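Local coordinates for protein probable acrylyl-CoA reductase AcuI (Escherichia coli, PDB 1O89) that probably catalyses the NADPH-dependent reduction of acryloyl-CoA to propanoyl-CoA and forms a homodimer, at residues 131-136 and 140-145; 315-320 and 325-330; 213-218 and 231-236. One frame throughout, in Å; residues are numbered along the deposited sequence.

Interaction 1 of 3, residues 131-136 and 140-145; sequences VAMPQG and RKAMII
Met-133 and Ala-142 form the tight part of this contact: the terminal methyl CE of the methionine meets CB of the alanine at 3.9 Å. Ala-142 is buried and its CB is directed at residues 131-136, whereas CB of Met-133 does not itself aim at the helix. The approach is made by the chain beyond it, which leaves with CG opposite the backbone N (chi1 -170°), bends at chi2 (70°) and again at chi3, and thereby delivers the S-methyl end to the alanine.

The other side is looser. Gly-136 is exposed, and its carbonyl O comes no closer than 4.3 Å to CD of Lys-141, part of the lysine's aliphatic run; the charged end of Lys-141 makes a cation-pi contact with Tyr-312. In the fold, Met-133 shares a backbone hydrogen bond with Glu-103, so the contact joins the chain leaving strand 131-132, next to strand 103-107 of the mixed sheet, to the beginning of helix 139-161. The buried surface is just 99 Å², and the two segments exchange no polar bond. Their attraction therefore rests mainly on dispersion between methyl groups, which imposes little directional constraint.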
loop_
_atom_site.group_PDB
_atom_site.type_symbol
_atom_site.label_atom_id
_atom_site.label_comp_id
_atom_site.label_asym_id
_atom_site.label_seq_id
_atom_site.Cartn_x
_atom_site.Cartn_y
_atom_site.Cartn_z
ATOM N N VAL A 131 26.692 7.191 -3.938
ATOM C CA VAL A 131 26.593 6.023 -4.781
ATOM C C VAL A 131 27.806 5.985 -5.701
ATOM O O VAL A 131 28.082 6.955 -6.421
ATOM C CB VAL A 131 25.302 6.049 -5.620
ATOM C CG1 VAL A 131 25.211 4.802 -6.509
ATOM C CG2 VAL A 131 24.090 6.159 -4.714
ATOM N N ALA A 132 28.522 4.861 -5.678
ATOM C CA ALA A 132 29.606 4.617 -6.625
ATOM C C ALA A 132 29.043 4.705 -8.035
ATOM O O ALA A 132 28.001 4.119 -8.317
ATOM C CB ALA A 132 30.227 3.251 -6.386
ATOM N N MET A 133 29.717 5.457 -8.903
ATOM C CA MET A 133 29.238 5.677 -10.264
ATOM C C MET A 133 29.012 4.308 -10.873
ATOM O O MET A 133 29.956 3.541 -10.983
ATOM C CB MET A 133 30.255 6.469 -11.100
ATOM C CG MET A 133 29.743 6.943 -12.466
ATOM S SD MET A 133 28.472 8.293 -12.298
ATOM C CE MET A 133 27.343 7.697 -13.101
ATOM N N PRO A 134 27.768 3.976 -11.222
ATOM C CA PRO A 134 27.477 2.681 -11.854
ATOM C C PRO A 134 28.097 2.565 -13.241
ATOM O O PRO A 134 28.230 3.575 -13.946
ATOM C CB PRO A 134 25.943 2.672 -11.961
ATOM C CG PRO A 134 25.472 3.757 -11.073
ATOM C CD PRO A 134 26.543 4.775 -11.043
ATOM N N GLN A 135 28.464 1.343 -13.621
ATOM C CA GLN A 135 29.014 1.081 -14.942
ATOM C C GLN A 135 27.994 1.484 -15.996
ATOM O O GLN A 135 26.824 1.124 -15.903
ATOM C CB GLN A 135 29.357 -0.406 -15.105
ATOM C CG GLN A 135 30.472 -0.905 -14.179
ATOM C CD GLN A 135 31.012 -2.273 -14.588
ATOM O OE1 GLN A 135 32.151 -2.386 -15.054
ATOM N NE2 GLN A 135 30.195 -3.315 -14.413
ATOM N N GLY A 136 28.440 2.239 -16.995
ATOM C CA GLY A 136 27.574 2.676 -18.071
ATOM C C GLY A 136 27.037 4.086 -17.901
ATOM O O GLY A 136 26.413 4.612 -18.807
ATOM N N ARG A 140 27.492 13.562 -16.065
ATOM C CA ARG A 140 26.479 14.310 -16.802
ATOM C C ARG A 140 25.191 13.503 -16.952
ATOM O O ARG A 140 24.115 13.997 -16.654
ATOM C CB ARG A 140 27.004 14.729 -18.179
ATOM C CG ARG A 140 26.163 15.778 -18.889
ATOM C CD ARG A 140 26.855 16.383 -20.117
ATOM N NE ARG A 140 26.050 17.432 -20.726
ATOM C CZ ARG A 140 25.027 17.223 -21.562
ATOM N NH1 ARG A 140 24.641 15.992 -21.902
ATOM N NH2 ARG A 140 24.374 18.264 -22.063
ATOM N N LYS A 141 25.310 12.265 -17.420
ATOM C CA LYS A 141 24.159 11.389 -17.593
ATOM C C LYS A 141 23.440 11.183 -16.263
ATOM O O LYS A 141 22.215 11.185 -16.214
ATOM C CB LYS A 141 24.580 10.025 -18.160
ATOM C CG LYS A 141 25.095 10.060 -19.590
ATOM C CD LYS A 141 25.504 8.664 -20.061
ATOM C CE LYS A 141 25.888 8.643 -21.538
ATOM N NZ LYS A 141 25.686 7.284 -22.156
ATOM N N ALA A 142 24.198 11.017 -15.189
ATOM C CA ALA A 142 23.605 10.791 -13.875
ATOM C C ALA A 142 22.754 11.981 -13.449
ATOM O O ALA A 142 21.715 11.812 -12.848
ATOM C CB ALA A 142 24.675 10.509 -12.830
ATOM N N MET A 143 23.184 13.187 -13.767
ATOM C CA MET A 143 22.403 14.360 -13.404
ATOM C C MET A 143 21.231 14.591 -14.336
ATOM O O MET A 143 20.256 15.191 -13.924
ATOM C CB MET A 143 23.296 15.594 -13.337
ATOM C CG MET A 143 24.341 15.479 -12.248
ATOM S SD MET A 143 23.558 15.375 -10.636
ATOM C CE MET A 143 23.597 13.671 -10.288
ATOM N N ILE A 144 21.334 14.141 -15.587
ATOM C CA ILE A 144 20.196 14.138 -16.493
ATOM C C ILE A 144 19.082 13.261 -15.904
ATOM O O ILE A 144 17.930 13.687 -15.851
ATOM C CB ILE A 144 20.597 13.637 -17.894
ATOM C CG1 ILE A 144 21.426 14.699 -18.621
ATOM C CG2 ILE A 144 19.338 13.265 -18.741
ATOM C CD1 ILE A 144 22.141 14.175 -19.835
ATOM N N ILE A 145 19.441 12.061 -15.443
ATOM C CA ILE A 145 18.484 11.138 -14.821
ATOM C C ILE A 145 17.907 11.822 -13.588
ATOM O O ILE A 145 16.701 12.069 -13.505
ATOM C CB ILE A 145 19.160 9.784 -14.414
ATOM C CG1 ILE A 145 19.643 9.004 -15.638
ATOM C CG2 ILE A 145 18.201 8.905 -13.631
ATOM C CD1 ILE A 145 20.632 7.881 -15.271
#

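Interaction 2 of 3, residues 315-320 and 325-330; sequences AAKEIS and PNFAEA
Ile-319 lays its CG2 methyl over the middle of the Phe-327 ring, 3.7 Å from the centroid and 6° off the ring normal. These values define a CH-pi contact over a face, and the near-uniform spacing agrees: CG2 of Ile-319 is 3.8 Å from CE2 of Phe-327 and 4.1 Å from its CD1. The isoleucine's second branch reaches further back along the phenylalanine, its CD1 lying 3.8 Å from Phe-327 CB. The two side chains thus run past each other in opposite senses, each branch matched to a different part of the partner. A chi1 of 76° explains the division: CG1 is wedged between the backbone N and the carbonyl carbon, while CG2 lies opposite that carbon.

Lys-317, two residues earlier on the same side of the strand, adds a lesser contact. Its CB comes obliquely to CE2 of Phe-327 at 4.3 Å, and its chain then leads away, NZ making a weak hydrogen bond to Gln-337 O.

The contact packs helix 324-332 against strand 317-319 inside a beta-alpha-beta unit completed by the parallel strand 340-343, whose Thr-340 touches both Ile-319 and Phe-327. With the ring of Phe-327 cut back to an alanine here, Ile-319 CG2 would probably lose its aromatic platform and a gap would open between helix and strand, since CB alone would meet just the CD1 branch.

All the cross-segment contacts are made by hydrocarbon groups, and 143 Å² is buried in total. With no polar pair to fix direction, shape probably does most of the orienting: a methyl centred on a pi face, backed by dispersion at the ring's root.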
loop_
_atom_site.group_PDB
_atom_site.type_symbol
_atom_site.label_atom_id
_atom_site.label_comp_id
_atom_site.label_asym_id
_atom_site.label_seq_id
_atom_site.Cartn_x
_atom_site.Cartn_y
_atom_site.Cartn_z
ATOM N N ALA A 315 17.945 17.212 -25.364
ATOM C CA ALA A 315 18.580 18.510 -25.163
ATOM C C ALA A 315 18.495 18.950 -23.701
ATOM O O ALA A 315 17.409 19.019 -23.137
ATOM C CB ALA A 315 17.928 19.544 -26.043
ATOM N N ALA A 316 19.650 19.228 -23.103
ATOM C CA ALA A 316 19.749 19.783 -21.761
ATOM C C ALA A 316 20.411 21.157 -21.782
ATOM O O ALA A 316 21.368 21.378 -22.518
ATOM C CB ALA A 316 20.542 18.845 -20.880
ATOM N N LYS A 317 19.902 22.075 -20.964
ATOM C CA LYS A 317 20.522 23.384 -20.786
ATOM C C LYS A 317 21.613 23.310 -19.722
ATOM O O LYS A 317 21.324 23.077 -18.557
ATOM C CB LYS A 317 19.489 24.430 -20.363
ATOM C CG LYS A 317 18.541 24.875 -21.470
ATOM C CD LYS A 317 17.156 24.264 -21.297
ATOM C CE LYS A 317 16.400 24.180 -22.607
ATOM N NZ LYS A 317 16.613 22.885 -23.303
ATOM N N GLU A 318 22.857 23.528 -20.123
ATOM C CA GLU A 318 23.976 23.596 -19.183
ATOM C C GLU A 318 24.150 25.044 -18.781
ATOM O O GLU A 318 24.234 25.908 -19.637
ATOM C CB GLU A 318 25.266 23.099 -19.825
ATOM C CG GLU A 318 25.153 21.720 -20.440
ATOM C CD GLU A 318 26.352 21.346 -21.291
ATOM O OE1 GLU A 318 27.078 22.235 -21.793
ATOM O OE2 GLU A 318 26.576 20.133 -21.455
ATOM N N ILE A 319 24.213 25.306 -17.480
ATOM C CA ILE A 319 24.396 26.659 -16.970
ATOM C C ILE A 319 25.510 26.705 -15.919
ATOM O O ILE A 319 25.818 25.706 -15.248
ATOM C CB ILE A 319 23.055 27.202 -16.380
ATOM C CG1 ILE A 319 22.743 26.592 -15.009
ATOM C CG2 ILE A 319 21.892 26.927 -17.325
ATOM C CD1 ILE A 319 21.488 27.179 -14.353
ATOM N N SER A 320 26.107 27.878 -15.771
ATOM C CA SER A 320 27.057 28.115 -14.708
ATOM C C SER A 320 26.279 28.459 -13.429
ATOM O O SER A 320 25.077 28.743 -13.469
ATOM C CB SER A 320 28.021 29.236 -15.103
ATOM O OG SER A 320 27.391 30.497 -15.034
ATOM N N PRO A 325 20.257 31.635 -10.526
ATOM C CA PRO A 325 19.158 32.510 -10.097
ATOM C C PRO A 325 18.169 32.854 -11.219
ATOM O O PRO A 325 16.959 32.704 -11.038
ATOM C CB PRO A 325 19.889 33.762 -9.598
ATOM C CG PRO A 325 21.249 33.268 -9.210
ATOM C CD PRO A 325 21.572 32.251 -10.253
ATOM N N ASN A 326 18.678 33.290 -12.365
ATOM C CA ASN A 326 17.814 33.634 -13.481
ATOM C C ASN A 326 17.092 32.413 -14.064
ATOM O O ASN A 326 15.904 32.491 -14.371
ATOM C CB ASN A 326 18.604 34.376 -14.565
ATOM C CG ASN A 326 18.886 35.834 -14.199
ATOM O OD1 ASN A 326 19.651 36.510 -14.887
ATOM N ND2 ASN A 326 18.273 36.323 -13.119
ATOM N N PHE A 327 17.801 31.294 -14.204
ATOM C CA PHE A 327 17.190 30.049 -14.684
ATOM C C PHE A 327 16.207 29.457 -13.678
ATOM O O PHE A 327 15.267 28.766 -14.065
ATOM C CB PHE A 327 18.257 29.012 -15.077
ATOM C CG PHE A 327 18.668 29.110 -16.514
ATOM C CD1 PHE A 327 19.447 30.179 -16.948
ATOM C CD2 PHE A 327 18.238 28.169 -17.441
ATOM C CE1 PHE A 327 19.808 30.309 -18.290
ATOM C CE2 PHE A 327 18.597 28.278 -18.778
ATOM C CZ PHE A 327 19.387 29.355 -19.206
ATOM N N ALA A 328 16.409 29.747 -12.394
ATOM C CA ALA A 328 15.493 29.281 -11.359
ATOM C C ALA A 328 14.158 29.989 -11.514
ATOM O O ALA A 328 13.105 29.374 -11.352
ATOM C CB ALA A 328 16.068 29.510 -9.961
ATOM N N GLU A 329 14.212 31.280 -11.841
ATOM C CA GLU A 329 13.008 32.083 -12.063
ATOM C C GLU A 329 12.225 31.579 -13.271
ATOM O O GLU A 329 10.996 31.631 -13.277
ATOM C CB GLU A 329 13.354 33.559 -12.291
ATOM C CG GLU A 329 14.138 34.223 -11.169
ATOM C CD GLU A 329 13.640 35.622 -10.847
ATOM O OE1 GLU A 329 13.224 36.347 -11.783
ATOM O OE2 GLU A 329 13.670 35.999 -9.655
ATOM N N ALA A 330 12.946 31.111 -14.288
ATOM C CA ALA A 330 12.339 30.589 -15.505
ATOM C C ALA A 330 11.635 29.252 -15.257
ATOM O O ALA A 330 10.545 29.021 -15.777
ATOM C CB ALA A 330 13.384 30.451 -16.601
#

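Interaction 3 of 3, residues 213-218 and 231-236; sequences ASRVLP and QVWAGA
Trp-233 carries all the close contacts here, touching both Arg-215 and Leu-217. Two residues before it, Gln-231 leads in, with OE1 accepting a hydrogen bond from Tyr-254 N. Val-232 follows and sets its CG2 over the centre of the Trp-233 ring system, 3.5 Å above the plane, covering one face.

The segments belong to a Rossmann fold, a parallel sheet of strand order 3-2-1-4-5-6: 213-218 is its third strand and 233-238 its fourth, with 195-199 and 170-173 between them. Side chains must therefore meet across two intervening strands, as the 13.2 Å between Arg-215 CA and Trp-233 CA requires.

CB of Trp-233 does not point at the other segment, but CG lies opposite the carbonyl carbon (chi1 -41°), and the far corner of the six-membered ring, CH2, is the atom that arrives. CH2 of Trp-233 meets NH2 of Arg-215 at 3.8 Å in an oblique approach, guanidinium and ring planes 20° apart. The same CH2 meets CD1 of Leu-217 at 4.1 Å, here at the ring edge. NH2 of Arg-215 has a salt bridge to Glu-170, while Trp-233 NE1 is hydrogen-bonded to Gln-251. At Ala-234 the chain turns a corner, and Gly-235 and Ala-236 continue in the sheet, where Ala-236 packs on Val-172.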
loop_
_atom_site.group_PDB
_atom_site.type_symbol
_atom_site.label_atom_id
_atom_site.label_comp_id
_atom_site.label_asym_id
_atom_site.label_seq_id
_atom_site.Cartn_x
_atom_site.Cartn_y
_atom_site.Cartn_z
ATOM N N ALA A 213 3.783 6.430 -24.440
ATOM C CA ALA A 213 2.392 6.368 -24.008
ATOM C C ALA A 213 1.507 6.006 -25.195
ATOM O O ALA A 213 1.632 6.608 -26.262
ATOM C CB ALA A 213 1.965 7.703 -23.416
ATOM N N SER A 214 0.637 5.013 -25.019
ATOM C CA SER A 214 -0.333 4.644 -26.062
ATOM C C SER A 214 -1.505 5.618 -26.131
ATOM O O SER A 214 -2.089 5.804 -27.193
ATOM C CB SER A 214 -0.872 3.233 -25.845
ATOM O OG SER A 214 0.183 2.306 -25.689
ATOM N N ARG A 215 -1.875 6.209 -24.995
ATOM C CA ARG A 215 -2.900 7.256 -24.986
ATOM C C ARG A 215 -2.662 8.271 -23.875
ATOM O O ARG A 215 -1.970 7.993 -22.890
ATOM C CB ARG A 215 -4.322 6.668 -24.889
ATOM C CG ARG A 215 -4.389 5.195 -24.493
ATOM C CD ARG A 215 -5.791 4.616 -24.476
ATOM N NE ARG A 215 -6.180 4.132 -23.150
ATOM C CZ ARG A 215 -7.128 4.670 -22.380
ATOM N NH1 ARG A 215 -7.817 5.740 -22.769
ATOM N NH2 ARG A 215 -7.401 4.131 -21.197
ATOM N N VAL A 216 -3.244 9.451 -24.052
ATOM C CA VAL A 216 -3.073 10.556 -23.122
ATOM C C VAL A 216 -4.424 11.139 -22.696
ATOM O O VAL A 216 -5.202 11.600 -23.530
ATOM C CB VAL A 216 -2.212 11.672 -23.738
ATOM C CG1 VAL A 216 -2.029 12.829 -22.738
ATOM C CG2 VAL A 216 -0.856 11.119 -24.225
ATOM N N LEU A 217 -4.681 11.127 -21.392
ATOM C CA LEU A 217 -5.901 11.670 -20.814
ATOM C C LEU A 217 -5.643 13.028 -20.141
ATOM O O LEU A 217 -4.549 13.264 -19.631
ATOM C CB LEU A 217 -6.447 10.669 -19.788
ATOM C CG LEU A 217 -6.548 9.219 -20.279
ATOM C CD1 LEU A 217 -7.099 8.319 -19.199
ATOM C CD2 LEU A 217 -7.405 9.137 -21.534
ATOM N N PRO A 218 -6.635 13.921 -20.132
ATOM C CA PRO A 218 -6.523 15.175 -19.371
ATOM C C PRO A 218 -6.649 14.978 -17.852
ATOM O O PRO A 218 -7.369 14.084 -17.397
ATOM C CB PRO A 218 -7.682 16.030 -19.914
ATOM C CG PRO A 218 -8.672 15.062 -20.469
ATOM C CD PRO A 218 -7.916 13.823 -20.854
ATOM N N GLN A 231 -13.035 -0.971 -13.052
ATOM C CA GLN A 231 -11.643 -1.418 -12.990
ATOM C C GLN A 231 -10.962 -1.263 -14.354
ATOM O O GLN A 231 -11.320 -1.961 -15.298
ATOM C CB GLN A 231 -11.573 -2.894 -12.580
ATOM C CG GLN A 231 -11.802 -3.178 -11.105
ATOM C CD GLN A 231 -12.062 -4.651 -10.841
ATOM O OE1 GLN A 231 -11.129 -5.426 -10.645
ATOM N NE2 GLN A 231 -13.331 -5.041 -10.857
ATOM N N VAL A 232 -9.987 -0.357 -14.450
ATOM C CA VAL A 232 -9.250 -0.149 -15.706
ATOM C C VAL A 232 -7.718 -0.285 -15.608
ATOM O O VAL A 232 -7.091 -0.631 -16.602
ATOM C CB VAL A 232 -9.631 1.210 -16.394
ATOM C CG1 VAL A 232 -11.032 1.146 -16.995
ATOM C CG2 VAL A 232 -9.539 2.383 -15.436
ATOM N N TRP A 233 -7.106 -0.047 -14.445
ATOM C CA TRP A 233 -5.626 -0.073 -14.354
ATOM C C TRP A 233 -5.048 -1.292 -13.633
ATOM O O TRP A 233 -5.492 -1.645 -12.540
ATOM C CB TRP A 233 -5.063 1.185 -13.674
ATOM C CG TRP A 233 -5.706 2.455 -14.049
ATOM C CD1 TRP A 233 -6.323 3.332 -13.213
ATOM C CD2 TRP A 233 -5.792 3.012 -15.354
ATOM N NE1 TRP A 233 -6.817 4.397 -13.923
ATOM C CE2 TRP A 233 -6.491 4.235 -15.243
ATOM C CE3 TRP A 233 -5.354 2.601 -16.620
ATOM C CZ2 TRP A 233 -6.768 5.043 -16.345
ATOM C CZ3 TRP A 233 -5.628 3.409 -17.716
ATOM C CH2 TRP A 233 -6.333 4.612 -17.570
ATOM N N ALA A 234 -4.029 -1.908 -14.238
ATOM C CA ALA A 234 -3.277 -2.991 -13.590
ATOM C C ALA A 234 -2.320 -2.420 -12.558
ATOM O O ALA A 234 -2.074 -3.026 -11.501
ATOM C CB ALA A 234 -2.509 -3.789 -14.621
ATOM N N GLY A 235 -1.759 -1.265 -12.892
ATOM C CA GLY A 235 -0.858 -0.550 -12.020
ATOM C C GLY A 235 -0.878 0.942 -12.296
ATOM O O GLY A 235 -1.461 1.402 -13.289
ATOM N N ALA A 236 -0.224 1.702 -11.418
ATOM C CA ALA A 236 -0.194 3.152 -11.546
ATOM C C ALA A 236 1.028 3.758 -10.862
ATOM O O ALA A 236 1.510 3.255 -9.845
ATOM C CB ALA A 236 -1.506 3.783 -10.990
#

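How the interactions relate
Along the chain the order is interaction 1, interaction 3, interaction 2, so the contact in the nucleotide-binding Rossmann sheet falls between two that belong to the other part of the molecule. Interactions 1 and 2 have centres 20 Å apart, reach the same mixed sheet, and are tied directly by a salt bridge of 2.8 Å from Arg-140 NE to Glu-318 OE2. The bridge thus joins helix 139-161 to strand 317-319 although they are far apart in sequence. Interaction 3 stands apart, its centre 30 Å from interaction 1 and 33 Å from interaction 2, with nearest atoms about 18 Å away in each case. This separation reflects the two-domain build of the alcohol dehydrogenase family.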